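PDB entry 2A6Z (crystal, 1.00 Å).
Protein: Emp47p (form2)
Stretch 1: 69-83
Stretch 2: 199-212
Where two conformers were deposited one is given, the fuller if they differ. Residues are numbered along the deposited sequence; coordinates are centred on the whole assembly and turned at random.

Stretch 1, residues 69-83: FRSVGYSGQTDGGIS
Stretch 2 199-212: AQNGAVNNNAESFE

Two short antiparallel ladders, out of step by one residue, join these stretches, with loops and bridging waters between them. In the first, strand 69-72 runs at 165° to strand 210-212, their axes 4.8 Å apart at closest approach. Arg70 pairs with Glu212 (Arg70 N to Glu212 O and Glu212 N to Arg70 O, both 2.9 Å), Ser71 faces Phe211 as a non-hydrogen-bonded pair (CA-CA 4.6 Å), and Val72 pairs with Ser210 (Val72 N to Ser210 O 3.0 Å, Ser210 N to Val72 O 2.8 Å). In the second, Gly81 pairs with Gln200 (Gly81 N to Gln200 O 2.9 Å, Gln200 N to Gly81 O 3.1 Å) and Ile82 lies opposite Ala199, CB to CB 4.0 Å.

Side chains alternate between the sheet's faces. Arg70 (chi1 p, then t, t) and Glu212 (m, t) share one face, where Arg70 NE and NH2 each donate to Glu212 OE1 at 2.9 Å; the carboxylate oxygen lies near the guanidinium plane, completing a salt bridge. On the other face, Ser71 OG (chi1 t) donates to Glu209 OE2 at 2.6 Å, and Ile82 (t, t) places CB over the Phe211 ring (chi1 m, chi2 -75°), 4.1 Å from its centroid.

Gly80 (phi/psi -76/-177) packs its CA 3.1 Å from Gln200 O; an ideal CB would clash with that oxygen at 2.7 Å. In the loops, Tyr74 (chi1 t, chi2 72°) receives Asn207 CB over one face, 3.4 Å from the ring centroid and 7° off the normal, while Asn205 ND2 donates to Tyr74 OH at 2.9 Å. One water donates to Asp79 OD1 (2.6 Å) and Asn201 O (2.8 Å) and accepts from Val204 N (3.0 Å), linking the two loops.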

# COMPACT_ATOMS: atom_id res chain seq x y z
N PHE A 69 3.92 -5.30 6.71
CA PHE A 69 4.30 -3.95 7.18
C PHE A 69 4.01 -3.83 8.66
O PHE A 69 3.25 -4.62 9.23
CB PHE A 69 3.61 -2.84 6.39
CG PHE A 69 2.21 -2.55 6.92
CD1 PHE A 69 1.98 -1.42 7.72
CD2 PHE A 69 1.14 -3.40 6.67
CE1 PHE A 69 0.74 -1.17 8.26
CE2 PHE A 69 -0.10 -3.13 7.19
CZ PHE A 69 -0.33 -2.02 7.99
N ARG A 70 4.55 -2.79 9.28
CA ARG A 70 4.16 -2.49 10.65
C ARG A 70 4.25 -0.97 10.86
O ARG A 70 4.83 -0.24 10.07
CB ARG A 70 5.02 -3.23 11.70
CG ARG A 70 6.48 -2.75 11.73
CD ARG A 70 7.24 -3.57 12.76
NE ARG A 70 8.61 -3.00 12.85
CZ ARG A 70 9.51 -3.45 13.67
NH1 ARG A 70 9.25 -4.47 14.46
NH2 ARG A 70 10.70 -2.86 13.69
N SER A 71 3.63 -0.58 11.98
CA SER A 71 3.79 0.77 12.52
C SER A 71 4.26 0.63 13.96
O SER A 71 3.62 -0.07 14.77
CB SER A 71 2.43 1.52 12.52
OG SER A 71 2.63 2.70 13.29
N VAL A 72 5.39 1.31 14.25
CA VAL A 72 5.93 1.28 15.61
C VAL A 72 6.22 2.72 16.05
O VAL A 72 6.42 3.62 15.24
CB VAL A 72 7.20 0.40 15.75
CG1 VAL A 72 6.81 -1.06 15.56
CG2 VAL A 72 8.26 0.82 14.76
N GLY A 73 6.28 2.88 17.38
CA GLY A 73 6.81 4.11 17.97
C GLY A 73 5.81 5.15 18.37
O GLY A 73 6.24 6.15 18.99
N TYR A 74 4.51 4.95 18.10
CA TYR A 74 3.55 5.96 18.47
C TYR A 74 2.13 5.35 18.54
O TYR A 74 1.72 4.58 17.69
CB TYR A 74 3.48 7.10 17.43
CG TYR A 74 2.58 8.21 17.86
CD1 TYR A 74 2.97 9.07 18.89
CD2 TYR A 74 1.33 8.41 17.29
CE1 TYR A 74 2.18 10.09 19.32
CE2 TYR A 74 0.52 9.46 17.75
CZ TYR A 74 0.94 10.29 18.76
OH TYR A 74 0.13 11.30 19.17
N SER A 75 1.41 5.74 19.58
CA SER A 75 -0.02 5.39 19.68
C SER A 75 -0.79 6.69 19.90
O SER A 75 -0.48 7.45 20.80
CB SER A 75 -0.24 4.56 20.95
OG SER A 75 -1.61 4.28 21.15
N GLY A 76 -1.77 6.91 19.05
CA GLY A 76 -2.63 8.09 19.14
C GLY A 76 -3.10 8.48 17.73
O GLY A 76 -2.57 8.16 16.70
N GLN A 77 -4.23 9.12 17.66
CA GLN A 77 -4.73 9.60 16.36
C GLN A 77 -3.82 10.61 15.75
O GLN A 77 -3.33 11.54 16.38
CB GLN A 77 -6.14 10.17 16.58
CG GLN A 77 -6.71 10.49 15.15
CD GLN A 77 -8.18 10.89 15.50
OE1 GLN A 77 -8.97 11.28 14.70
NE2 GLN A 77 -8.46 10.66 16.81
N THR A 78 -3.52 10.51 14.48
CA THR A 78 -2.66 11.49 13.78
C THR A 78 -3.27 11.64 12.43
O THR A 78 -4.16 10.87 12.04
CB THR A 78 -1.22 10.97 13.59
OG1 THR A 78 -1.17 10.10 12.52
CG2 THR A 78 -0.65 10.52 14.90
N ASP A 79 -2.79 12.61 11.64
CA ASP A 79 -3.17 12.76 10.26
C ASP A 79 -2.19 12.07 9.29
O ASP A 79 -2.26 12.26 8.09
CB ASP A 79 -3.43 14.23 9.91
CG ASP A 79 -2.17 15.09 10.03
OD1 ASP A 79 -1.07 14.62 10.01
OD2 ASP A 79 -2.34 16.34 10.18
N GLY A 80 -1.32 11.23 9.86
CA GLY A 80 -0.44 10.39 9.06
C GLY A 80 -1.23 9.20 8.45
O GLY A 80 -2.42 9.04 8.63
N GLY A 81 -0.47 8.35 7.76
CA GLY A 81 -1.05 7.11 7.23
C GLY A 81 -0.12 6.48 6.24
O GLY A 81 0.90 7.09 5.84
N ILE A 82 -0.48 5.27 5.87
CA ILE A 82 0.31 4.48 4.89
C ILE A 82 -0.66 4.04 3.79
O ILE A 82 -1.77 3.59 4.08
CB ILE A 82 1.06 3.30 5.56
CG1 ILE A 82 1.89 2.51 4.53
CG2 ILE A 82 0.14 2.36 6.36
CD1 ILE A 82 2.86 1.52 5.13
N SER A 83 -0.21 4.23 2.57
CA SER A 83 -1.03 3.91 1.38
C SER A 83 -0.30 2.93 0.49
O SER A 83 0.89 3.04 0.19
CB SER A 83 -1.25 5.17 0.58
OG SER A 83 -2.23 6.02 1.16
N ALA A 199 4.10 6.69 2.66
CA ALA A 199 3.59 7.00 4.02
C ALA A 199 4.09 8.38 4.42
O ALA A 199 5.08 8.90 3.93
CB ALA A 199 3.99 5.97 5.06
N GLN A 200 3.34 8.93 5.39
CA GLN A 200 3.70 10.17 6.05
C GLN A 200 3.27 10.04 7.52
O GLN A 200 2.25 9.38 7.79
CB GLN A 200 3.03 11.39 5.40
CG GLN A 200 1.51 11.41 5.67
CD GLN A 200 0.73 12.43 4.90
OE1 GLN A 200 1.21 12.80 3.80
NE2 GLN A 200 -0.41 12.84 5.48
N ASN A 201 3.96 10.70 8.43
CA ASN A 201 3.49 10.73 9.80
C ASN A 201 2.96 12.09 10.26
O ASN A 201 2.33 12.15 11.33
CB ASN A 201 4.50 10.12 10.79
CG ASN A 201 5.84 10.77 10.77
OD1 ASN A 201 6.03 11.84 10.18
ND2 ASN A 201 6.82 10.13 11.43
N GLY A 202 3.18 13.12 9.47
CA GLY A 202 2.63 14.47 9.80
C GLY A 202 3.23 15.00 11.07
O GLY A 202 4.29 14.59 11.52
N ALA A 203 2.55 16.01 11.60
CA ALA A 203 3.08 16.82 12.70
C ALA A 203 2.23 16.73 13.97
O ALA A 203 2.57 17.40 14.94
CB ALA A 203 3.18 18.28 12.28
N VAL A 204 1.17 15.93 14.00
CA VAL A 204 0.35 15.87 15.21
C VAL A 204 1.19 15.37 16.39
O VAL A 204 1.82 14.31 16.30
CB VAL A 204 -0.88 15.01 14.99
CG1 VAL A 204 -1.64 14.85 16.29
CG2 VAL A 204 -1.81 15.70 13.97
N ASN A 205 1.13 16.13 17.49
CA ASN A 205 1.85 15.82 18.70
C ASN A 205 3.33 15.60 18.47
O ASN A 205 3.92 14.91 19.29
CB ASN A 205 1.19 14.62 19.36
CG ASN A 205 -0.14 14.87 20.00
OD1 ASN A 205 -0.34 16.01 20.47
ND2 ASN A 205 -1.02 13.87 20.02
N ASN A 206 3.95 16.14 17.45
CA ASN A 206 5.36 15.85 17.14
C ASN A 206 5.63 14.36 17.17
O ASN A 206 6.67 13.85 17.59
CB ASN A 206 6.28 16.61 18.12
CG ASN A 206 6.51 18.06 17.72
OD1 ASN A 206 6.26 18.55 16.61
ND2 ASN A 206 6.98 18.72 18.75
N ASN A 207 4.62 13.57 16.70
CA ASN A 207 4.78 12.12 16.71
C ASN A 207 5.91 11.71 15.77
O ASN A 207 6.25 12.36 14.79
CB ASN A 207 3.46 11.38 16.28
CG ASN A 207 3.27 11.40 14.77
OD1 ASN A 207 3.70 10.43 14.12
ND2 ASN A 207 2.65 12.42 14.20
N ALA A 208 6.46 10.53 16.08
CA ALA A 208 7.46 9.88 15.25
C ALA A 208 7.00 8.49 14.82
O ALA A 208 7.77 7.52 14.85
CB ALA A 208 8.83 9.78 15.98
N GLU A 209 5.71 8.36 14.48
CA GLU A 209 5.25 7.04 14.03
C GLU A 209 6.10 6.58 12.86
O GLU A 209 6.35 7.32 11.90
CB GLU A 209 3.77 7.19 13.58
CG GLU A 209 3.14 5.81 13.28
CD GLU A 209 1.61 5.81 13.21
OE1 GLU A 209 0.99 6.92 13.20
OE2 GLU A 209 1.03 4.70 13.12
N SER A 210 6.51 5.29 12.98
CA SER A 210 7.45 4.73 11.98
C SER A 210 6.75 3.63 11.20
O SER A 210 6.54 2.53 11.76
CB SER A 210 8.69 4.21 12.74
OG SER A 210 9.65 3.80 11.78
N PHE A 211 6.40 3.92 9.97
CA PHE A 211 5.78 2.95 9.05
C PHE A 211 6.91 2.21 8.34
O PHE A 211 7.79 2.86 7.77
CB PHE A 211 4.89 3.68 8.04
CG PHE A 211 3.62 4.23 8.65
CD1 PHE A 211 2.58 3.37 8.98
CD2 PHE A 211 3.51 5.58 8.91
CE1 PHE A 211 1.39 3.86 9.51
CE2 PHE A 211 2.30 6.07 9.41
CZ PHE A 211 1.26 5.22 9.72
N GLU A 212 6.87 0.89 8.39
CA GLU A 212 8.02 0.05 8.00
C GLU A 212 7.54 -1.13 7.15
O GLU A 212 6.48 -1.72 7.45
CB GLU A 212 8.73 -0.48 9.22
CG GLU A 212 9.10 0.66 10.18
CD GLU A 212 9.94 0.30 11.34
OE1 GLU A 212 10.14 -0.93 11.59
OE2 GLU A 212 10.42 1.26 12.00
O HOH W 1 6.43 8.98 18.53
O HOH W 2 1.42 9.35 12.17
O HOH W 3 0.20 13.82 12.14
O HOH W 4 0.14 17.25 10.60